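Side-chain contacts in glutaredoxin related protein (Sulfolobus solfataricus, PDB 4MNN), which probably acts in thiol redox chemistry as an atypical protein disulfide oxidoreductase built on thioredoxin folds: residues A[57-62]-A[79-84]; A[104-109]-A[146-151]. One frame throughout, in Å; residues are numbered along the deposited sequence. Where two conformers were deposited one is given.

Interaction 1 of 2, residues A[57-62]-A[79-84]; sequences RVYYTY and VRISNN
The methyl CG2 of Ile81 sits over the face of the Tyr59 ring, 3.8 Å from the ring centroid and 12° off the ring normal, a CH-pi contact that places the methyl above the middle of the ring. The two side chains slide past one another in opposite directions: while CG2 covers the ring, with CZ of Tyr59 its closest carbon at 3.7 Å, the other arm of the isoleucine reaches back toward the root of the tyrosine, where CD1 lies 3.9 Å from CG of Tyr59. In this rotamer Ile81 has CG1 anti to the carbonyl carbon (chi1 -71°), which carries the CG1-CD1 arm to CB and CG of Tyr59 while CG2 lies over the ring. The opposite ring face carries NE of Arg57, 3.5 Å above the plane and displaced toward the rim, so that the ring is sandwiched between a guanidinium from its own strand and a methyl from the helix. With a leucine in place of Tyr59 there would be no flat face, and CG2 of Ile81 and the Arg57 guanidinium would probably lose the surface both rest on. Tyr60 meets the same isoleucine obliquely, CE2 lying 4.1 Å from CD1 of Ile81, and its hydroxyl is hydrogen-bonded to Ser77 on the same helix. The Tyr60 ring also stacks with Tyr122 of helix 114-127. Contact across the segments is wholly apolar, with no hydrogen bond between them. Just beyond Ile81 the helix ends in a Schellman motif with Asn84 as C-prime residue. Packing the last turn of helix 71-83 against strand 57-63 is the helix-on-sheet arrangement of a thioredoxin fold, here in the N-terminal thioredoxin-like unit.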
ATOM      1  N   ARG A  57     -10.096  -2.251 -10.720  1.00 22.09           N
ATOM      2  CA  ARG A  57      -8.931  -2.984 -10.204  1.00 21.30           C
ATOM      3  C   ARG A  57      -8.383  -2.493  -8.868  1.00 20.55           C
ATOM      4  O   ARG A  57      -8.070  -1.326  -8.742  1.00 21.24           O
ATOM      5  CB  ARG A  57      -7.788  -2.965 -11.214  1.00 20.01           C
ATOM      6  CG  ARG A  57      -6.508  -3.640 -10.711  1.00 19.18           C
ATOM      7  CD  ARG A  57      -5.510  -3.771 -11.886  1.00 21.74           C
ATOM      8  NE  ARG A  57      -4.188  -4.239 -11.438  1.00 20.00           N
ATOM      9  CZ  ARG A  57      -3.129  -4.384 -12.230  1.00 22.73           C
ATOM     10  NH1 ARG A  57      -3.223  -4.093 -13.523  1.00 20.70           N
ATOM     11  NH2 ARG A  57      -1.981  -4.834 -11.734  1.00 20.58           N
ATOM     12  N   VAL A  58      -8.237  -3.402  -7.904  1.00 19.80           N
ATOM     13  CA  VAL A  58      -7.663  -3.056  -6.590  1.00 19.73           C
ATOM     14  C   VAL A  58      -6.172  -3.418  -6.629  1.00 18.75           C
ATOM     15  O   VAL A  58      -5.806  -4.583  -6.812  1.00 20.84           O
ATOM     16  CB  VAL A  58      -8.339  -3.853  -5.432  1.00 21.63           C
ATOM     17  CG1 VAL A  58      -7.656  -3.525  -4.082  1.00 19.63           C
ATOM     18  CG2 VAL A  58      -9.849  -3.519  -5.362  1.00 19.75           C
ATOM     19  N   TYR A  59      -5.309  -2.412  -6.504  1.00 16.86           N
ATOM     20  CA  TYR A  59      -3.878  -2.632  -6.511  1.00 14.19           C
ATOM     21  C   TYR A  59      -3.400  -3.154  -5.184  1.00 15.34           C
ATOM     22  O   TYR A  59      -2.543  -4.038  -5.131  1.00 15.80           O
ATOM     23  CB  TYR A  59      -3.152  -1.345  -6.884  1.00 17.01           C
ATOM     24  CG  TYR A  59      -3.304  -1.056  -8.359  1.00 17.42           C
ATOM     25  CD1 TYR A  59      -4.483  -0.511  -8.862  1.00 17.36           C
ATOM     26  CD2 TYR A  59      -2.286  -1.396  -9.260  1.00 18.19           C
ATOM     27  CE1 TYR A  59      -4.664  -0.309 -10.252  1.00 19.82           C
ATOM     28  CE2 TYR A  59      -2.452  -1.199 -10.641  1.00 19.72           C
ATOM     29  CZ  TYR A  59      -3.646  -0.656 -11.119  1.00 19.53           C
ATOM     30  OH  TYR A  59      -3.823  -0.441 -12.483  1.00 21.16           O
ATOM     31  N   TYR A  60      -3.951  -2.615  -4.105  1.00 13.72           N
ATOM     32  CA  TYR A  60      -3.613  -3.126  -2.783  1.00 13.72           C
ATOM     33  C   TYR A  60      -4.490  -2.478  -1.739  1.00 14.50           C
ATOM     34  O   TYR A  60      -5.209  -1.513  -2.022  1.00 14.65           O
ATOM     35  CB  TYR A  60      -2.127  -2.851  -2.471  1.00 15.34           C
ATOM     36  CG  TYR A  60      -1.756  -1.383  -2.432  1.00 16.63           C
ATOM     37  CD1 TYR A  60      -2.016  -0.609  -1.302  1.00 17.93           C
ATOM     38  CD2 TYR A  60      -1.161  -0.761  -3.537  1.00 17.31           C
ATOM     39  CE1 TYR A  60      -1.684   0.750  -1.269  1.00 18.46           C
ATOM     40  CE2 TYR A  60      -0.836   0.616  -3.520  1.00 16.85           C
ATOM     41  CZ  TYR A  60      -1.097   1.356  -2.393  1.00 19.25           C
ATOM     42  OH  TYR A  60      -0.806   2.721  -2.323  1.00 20.60           O
ATOM     43  N   THR A  61      -4.426  -3.019  -0.527  1.00 14.90           N
ATOM     44  CA  THR A  61      -5.137  -2.458   0.616  1.00 14.24           C
ATOM     45  C   THR A  61      -4.049  -2.308   1.671  1.00 15.44           C
ATOM     46  O   THR A  61      -3.237  -3.229   1.869  1.00 15.91           O
ATOM     47  CB  THR A  61      -6.166  -3.413   1.241  1.00 15.67           C
ATOM     48  OG1 THR A  61      -7.181  -3.711   0.294  1.00 20.39           O
ATOM     49  CG2 THR A  61      -6.834  -2.745   2.469  1.00 16.00           C
ATOM     50  N   TYR A  62      -4.041  -1.152   2.320  1.00 13.02           N
ATOM     51  CA  TYR A  62      -3.116  -0.854   3.388  1.00 13.64           C
ATOM     52  C   TYR A  62      -4.002  -0.794   4.639  1.00 13.61           C
ATOM     53  O   TYR A  62      -4.915   0.072   4.724  1.00 14.27           O
ATOM     54  CB  TYR A  62      -2.497   0.525   3.149  1.00 13.08           C
ATOM     55  CG  TYR A  62      -1.396   0.861   4.113  1.00 13.52           C
ATOM     56  CD1 TYR A  62      -0.050   0.840   3.718  1.00 11.22           C
ATOM     57  CD2 TYR A  62      -1.692   1.230   5.441  1.00 15.92           C
ATOM     58  CE1 TYR A  62       0.973   1.181   4.621  1.00 12.57           C
ATOM     59  CE2 TYR A  62      -0.682   1.571   6.350  1.00 13.85           C
ATOM     60  CZ  TYR A  62       0.640   1.542   5.943  1.00 13.38           C
ATOM     61  OH  TYR A  62       1.628   1.845   6.868  1.00 16.93           O
ATOM     62  N   VAL A  79       1.168   8.007  -7.901  1.00 15.72           N
ATOM     63  CA  VAL A  79       1.650   8.600  -9.148  1.00 16.56           C
ATOM     64  C   VAL A  79       2.051   7.516 -10.149  1.00 17.54           C
ATOM     65  O   VAL A  79       1.724   7.608 -11.327  1.00 17.88           O
ATOM     66  CB  VAL A  79       2.849   9.526  -8.850  1.00 18.53           C
ATOM     67  CG1 VAL A  79       3.459  10.074 -10.171  1.00 21.05           C
ATOM     68  CG2 VAL A  79       2.393  10.654  -7.919  1.00 18.52           C
ATOM     69  N   ARG A  80       2.768   6.489  -9.687  1.00 17.96           N
ATOM     70  CA  ARG A  80       3.208   5.422 -10.594  1.00 17.75           C
ATOM     71  C   ARG A  80       2.024   4.679 -11.196  1.00 18.43           C
ATOM     72  O   ARG A  80       1.989   4.418 -12.400  1.00 18.43           O
ATOM     73  CB  ARG A  80       4.128   4.428  -9.870  1.00 18.05           C
ATOM     74  CG  ARG A  80       5.475   4.973  -9.418  1.00 21.19           C
ATOM     75  CD  ARG A  80       6.547   3.843  -9.411  1.00 23.64           C
ATOM     76  NE  ARG A  80       7.863   4.414  -9.156  1.00 26.53           N
ATOM     77  CZ  ARG A  80       8.428   4.502  -7.954  1.00 27.78           C
ATOM     78  NH1 ARG A  80       7.794   4.032  -6.873  1.00 26.04           N
ATOM     79  NH2 ARG A  80       9.603   5.118  -7.826  1.00 28.58           N
ATOM     80  N   ILE A  81       1.045   4.355 -10.356  1.00 17.70           N
ATOM     81  CA  ILE A  81      -0.131   3.651 -10.828  1.00 18.68           C
ATOM     82  C   ILE A  81      -0.937   4.543 -11.810  1.00 20.01           C
ATOM     83  O   ILE A  81      -1.377   4.072 -12.865  1.00 19.96           O
ATOM     84  CB  ILE A  81      -1.014   3.219  -9.626  1.00 17.72           C
ATOM     85  CG1 ILE A  81      -0.321   2.087  -8.870  1.00 15.27           C
ATOM     86  CG2 ILE A  81      -2.391   2.723 -10.089  1.00 19.14           C
ATOM     87  CD1 ILE A  81      -0.871   1.897  -7.448  1.00 16.18           C
ATOM     88  N   SER A  82      -1.096   5.819 -11.477  0.50 20.02           N
ATOM     89  CA  SER A  82      -1.874   6.707 -12.333  0.50 20.34           C
ATOM     90  C   SER A  82      -1.231   6.939 -13.707  0.50 21.03           C
ATOM     91  O   SER A  82      -1.937   7.150 -14.695  0.50 20.87           O
ATOM     92  CB  SER A  82      -2.097   8.046 -11.634  0.50 20.27           C
ATOM     93  OG  SER A  82      -2.989   8.849 -12.385  0.50 19.60           O
ATOM     94  N   ASN A  83       0.097   6.900 -13.756  1.00 21.40           N
ATOM     95  CA  ASN A  83       0.851   7.101 -15.005  1.00 23.88           C
ATOM     96  C   ASN A  83       1.218   5.768 -15.655  1.00 25.02           C
ATOM     97  O   ASN A  83       1.747   5.725 -16.777  1.00 24.11           O
ATOM     98  CB  ASN A  83       2.133   7.878 -14.735  1.00 23.60           C
ATOM     99  CG  ASN A  83       1.877   9.343 -14.457  1.00 27.22           C
ATOM    100  OD1 ASN A  83       2.654   9.993 -13.776  1.00 29.80           O
ATOM    101  ND2 ASN A  83       0.791   9.868 -14.992  1.00 23.38           N
ATOM    102  N   ASN A  84       0.919   4.677 -14.963  1.00 26.12           N
ATOM    103  CA  ASN A  84       1.223   3.337 -15.469  1.00 27.50           C
ATOM    104  C   ASN A  84       2.710   3.177 -15.744  1.00 27.95           C
ATOM    105  O   ASN A  84       3.129   2.665 -16.801  1.00 29.53           O
ATOM    106  CB  ASN A  84       0.419   3.026 -16.732  1.00 30.44           C
ATOM    107  CG  ASN A  84       0.575   1.576 -17.169  1.00 33.61           C
ATOM    108  OD1 ASN A  84       0.834   0.702 -16.338  1.00 34.72           O
ATOM    109  ND2 ASN A  84       0.409   1.309 -18.467  1.00 34.11           N
TER

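Interaction 2 of 2, residues A[104-109]-A[146-151]; sequences KLFVTP and DKYRVL
Phe106 packs against both Val150 and Tyr148, and this apolar cluster makes up most of the contact. CG2 of Val150 lies over one face of the Phe106 ring, shifted toward the rim, in a CH-pi contact 4.0 Å from the centroid and 21° off the normal. The other valine methyl, CG1, reaches the base of the phenylalanine, 4.0 Å from CB of Phe106. Val150 holds CG1 anti to its own amide nitrogen (chi1 178°), a setting that offers both methyls to Phe106.

The aromatic pair is oblique, with the planes of the Phe106 and Tyr148 rings at 42° and their centroids 5.8 Å apart. The far end of the phenylalanine makes the touch, CZ of Phe106 coming within 3.6 Å of CD1 of Tyr148.

Polar contacts gather at the tyrosine hydroxyl. The extended Lys104 chain crosses Tyr148 at about a right angle and brings NZ to 3.1 Å from OH of Tyr148. Asp160 binds both groups, by a salt bridge to Lys104 and a hydrogen bond to the Tyr148 hydroxyl, and its charge probably offsets that of the lysine. NZ of Lys147 adds a weak bond to the same hydroxyl.

Helix 142-147 closes in a Schellman motif with Arg149 as C-prime residue. In the C-terminal thioredoxin domain, the contact thus sets the turn that follows this helix against strand 101-107, which lies between strands 131-137 and 155-158; Ile157 touches the side chains of both Phe106 and Tyr148, and Leu105 packs against helix 114-127.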
ATOM      1  N   LYS A 104       1.434 -10.573   1.937  1.00 12.74           N
ATOM      2  CA  LYS A 104       1.152  -9.654   3.031  1.00 14.13           C
ATOM      3  C   LYS A 104       2.437  -9.108   3.589  1.00 13.67           C
ATOM      4  O   LYS A 104       3.345  -9.866   3.949  1.00 15.01           O
ATOM      5  CB  LYS A 104       0.396 -10.339   4.165  1.00 14.57           C
ATOM      6  CG  LYS A 104      -0.966 -10.824   3.695  1.00 17.24           C
ATOM      7  CD  LYS A 104      -1.708 -11.611   4.764  1.00 19.17           C
ATOM      8  CE  LYS A 104      -3.098 -11.970   4.184  1.00 21.34           C
ATOM      9  NZ  LYS A 104      -4.004 -12.476   5.208  1.00 24.91           N
ATOM     10  N   LEU A 105       2.493  -7.792   3.685  1.00 12.98           N
ATOM     11  CA  LEU A 105       3.667  -7.118   4.225  1.00 11.13           C
ATOM     12  C   LEU A 105       3.284  -6.476   5.553  1.00 12.59           C
ATOM     13  O   LEU A 105       2.315  -5.732   5.606  1.00 12.02           O
ATOM     14  CB  LEU A 105       4.137  -6.010   3.265  1.00 13.12           C
ATOM     15  CG  LEU A 105       5.222  -5.103   3.879  1.00 12.97           C
ATOM     16  CD1 LEU A 105       6.489  -5.917   4.118  1.00 13.85           C
ATOM     17  CD2 LEU A 105       5.550  -3.900   2.944  1.00 13.94           C
ATOM     18  N   PHE A 106       4.011  -6.799   6.616  1.00 12.14           N
ATOM     19  CA  PHE A 106       3.798  -6.178   7.909  1.00 12.88           C
ATOM     20  C   PHE A 106       4.852  -5.109   8.109  1.00 13.76           C
ATOM     21  O   PHE A 106       6.035  -5.346   7.876  1.00 15.13           O
ATOM     22  CB  PHE A 106       3.886  -7.226   9.022  1.00 12.38           C
ATOM     23  CG  PHE A 106       2.721  -8.205   8.980  1.00 14.68           C
ATOM     24  CD1 PHE A 106       1.588  -7.978   9.747  1.00 16.88           C
ATOM     25  CD2 PHE A 106       2.716  -9.258   8.072  1.00 12.41           C
ATOM     26  CE1 PHE A 106       0.464  -8.777   9.610  1.00 16.25           C
ATOM     27  CE2 PHE A 106       1.593 -10.073   7.916  1.00 17.20           C
ATOM     28  CZ  PHE A 106       0.467  -9.823   8.694  1.00 14.22           C
ATOM     29  N   VAL A 107       4.407  -3.938   8.559  1.00 15.02           N
ATOM     30  CA  VAL A 107       5.297  -2.821   8.837  1.00 16.62           C
ATOM     31  C   VAL A 107       4.870  -2.132  10.136  1.00 16.43           C
ATOM     32  O   VAL A 107       3.858  -2.494  10.745  1.00 16.41           O
ATOM     33  CB  VAL A 107       5.194  -1.716   7.714  1.00 15.32           C
ATOM     34  CG1 VAL A 107       5.482  -2.309   6.327  1.00 15.16           C
ATOM     35  CG2 VAL A 107       3.773  -1.070   7.727  1.00 13.97           C
ATOM     36  N   THR A 108       5.683  -1.166  10.565  1.00 17.37           N
ATOM     37  CA  THR A 108       5.346  -0.269  11.678  1.00 18.89           C
ATOM     38  C   THR A 108       5.988   1.064  11.286  1.00 21.51           C
ATOM     39  O   THR A 108       6.853   1.098  10.415  1.00 21.02           O
ATOM     40  CB  THR A 108       5.910  -0.718  13.055  1.00 18.77           C
ATOM     41  OG1 THR A 108       7.352  -0.661  13.039  1.00 21.29           O
ATOM     42  CG2 THR A 108       5.455  -2.134  13.349  1.00 19.59           C
ATOM     43  N   PRO A 109       5.545   2.185  11.888  1.00 23.79           N
ATOM     44  CA  PRO A 109       6.101   3.509  11.586  1.00 26.29           C
ATOM     45  C   PRO A 109       7.592   3.583  11.924  1.00 28.57           C
ATOM     46  O   PRO A 109       8.392   4.083  11.132  1.00 29.04           O
ATOM     47  CB  PRO A 109       5.268   4.442  12.466  1.00 26.60           C
ATOM     48  CG  PRO A 109       3.926   3.803  12.430  1.00 26.57           C
ATOM     49  CD  PRO A 109       4.272   2.310  12.624  1.00 25.13           C
ATOM     50  N   ASP A 146       0.174 -11.125  15.155  1.00 17.76           N
ATOM     51  CA  ASP A 146       0.419 -12.333  15.931  1.00 18.28           C
ATOM     52  C   ASP A 146       0.017 -13.613  15.229  1.00 17.56           C
ATOM     53  O   ASP A 146       0.650 -14.655  15.412  1.00 18.48           O
ATOM     54  CB  ASP A 146      -0.224 -12.198  17.310  1.00 20.64           C
ATOM     55  CG  ASP A 146       0.503 -11.187  18.172  1.00 23.46           C
ATOM     56  OD1 ASP A 146       1.732 -11.023  17.967  1.00 26.76           O
ATOM     57  OD2 ASP A 146      -0.128 -10.555  19.056  1.00 25.66           O
ATOM     58  N   LYS A 147      -0.998 -13.525  14.384  1.00 17.95           N
ATOM     59  CA  LYS A 147      -1.469 -14.676  13.649  1.00 17.63           C
ATOM     60  C   LYS A 147      -0.331 -15.215  12.786  1.00 18.62           C
ATOM     61  O   LYS A 147      -0.145 -16.446  12.642  1.00 16.45           O
ATOM     62  CB  LYS A 147      -2.643 -14.265  12.762  1.00 19.09           C
ATOM     63  CG  LYS A 147      -3.125 -15.378  11.842  1.00 23.74           C
ATOM     64  CD  LYS A 147      -4.372 -14.973  11.062  1.00 27.00           C
ATOM     65  CE  LYS A 147      -4.778 -16.090  10.091  1.00 28.65           C
ATOM     66  NZ  LYS A 147      -5.891 -15.646   9.202  1.00 30.85           N
ATOM     67  N   TYR A 148       0.432 -14.276  12.212  1.00 16.52           N
ATOM     68  CA  TYR A 148       1.551 -14.651  11.355  1.00 16.26           C
ATOM     69  C   TYR A 148       2.898 -14.658  12.074  1.00 16.82           C
ATOM     70  O   TYR A 148       3.964 -14.773  11.441  1.00 18.34           O
ATOM     71  CB  TYR A 148       1.563 -13.763  10.090  1.00 17.26           C
ATOM     72  CG  TYR A 148       0.329 -13.990   9.239  1.00 17.30           C
ATOM     73  CD1 TYR A 148      -0.751 -13.111   9.307  1.00 18.95           C
ATOM     74  CD2 TYR A 148       0.196 -15.135   8.450  1.00 18.16           C
ATOM     75  CE1 TYR A 148      -1.931 -13.360   8.616  1.00 21.63           C
ATOM     76  CE2 TYR A 148      -0.995 -15.399   7.745  1.00 19.25           C
ATOM     77  CZ  TYR A 148      -2.047 -14.501   7.840  1.00 19.30           C
ATOM     78  OH  TYR A 148      -3.242 -14.708   7.157  1.00 23.32           O
ATOM     79  N   ARG A 149       2.853 -14.580  13.408  1.00 17.18           N
ATOM     80  CA  ARG A 149       4.062 -14.665  14.230  1.00 18.44           C
ATOM     81  C   ARG A 149       5.143 -13.641  13.900  1.00 17.18           C
ATOM     82  O   ARG A 149       6.351 -13.914  13.934  1.00 18.40           O
ATOM     83  CB  ARG A 149       4.634 -16.093  14.135  1.00 21.96           C
ATOM     84  CG  ARG A 149       3.650 -17.196  14.579  1.00 26.11           C
ATOM     85  CD  ARG A 149       4.409 -18.537  14.626  1.00 32.16           C
ATOM     86  NE  ARG A 149       3.722 -19.638  15.298  1.00 39.75           N
ATOM     87  CZ  ARG A 149       2.421 -19.910  15.222  1.00 43.87           C
ATOM     88  NH1 ARG A 149       1.599 -19.146  14.498  1.00 46.71           N
ATOM     89  NH2 ARG A 149       1.937 -20.978  15.857  1.00 44.90           N
ATOM     90  N   VAL A 150       4.684 -12.439  13.622  1.00 17.62           N
ATOM     91  CA  VAL A 150       5.566 -11.334  13.285  1.00 15.52           C
ATOM     92  C   VAL A 150       6.121 -10.664  14.546  1.00 16.29           C
ATOM     93  O   VAL A 150       5.373 -10.364  15.479  1.00 15.66           O
ATOM     94  CB  VAL A 150       4.775 -10.297  12.422  1.00 15.73           C
ATOM     95  CG1 VAL A 150       5.673  -9.045  12.068  1.00 15.02           C
ATOM     96  CG2 VAL A 150       4.248 -11.008  11.137  1.00 16.71           C
ATOM     97  N   LEU A 151       7.441 -10.499  14.593  1.00 15.75           N
ATOM     98  CA  LEU A 151       8.094  -9.772  15.681  1.00 14.92           C
ATOM     99  C   LEU A 151       8.728  -8.557  14.957  1.00 16.10           C
ATOM    100  O   LEU A 151       8.142  -7.450  14.905  1.00 17.64           O
ATOM    101  CB  LEU A 151       9.155 -10.640  16.407  1.00 13.84           C
ATOM    102  CG  LEU A 151       8.587 -11.730  17.326  1.00 13.51           C
ATOM    103  CD1 LEU A 151       9.726 -12.569  17.897  1.00 12.53           C
ATOM    104  CD2 LEU A 151       7.789 -11.067  18.461  1.00 17.28           C
TER

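How the interactions relate
From the N terminus, interaction 1 comes first, closing a loop of 16 intervening residues that takes in the turn after strand 57-63 and most of helix 71-83, whose last turn comes back to the strand. The chain then passes through helix 90-96 before interaction 2 opens on strand 101-107; it closes 36 residues on, past helix 114-127 and strand 131-137, just after helix 142-147. The two loops are in series and neither nest nor cross. Their centres, 22 Å apart, lie on opposite sides of the chain's centre, one in each thioredoxin-like unit. One mixed sheet joins them, with strand 131-137 between strands 57-63 and 101-107, and OH of Tyr62 packs 3.7 Å from CG2 of Val107.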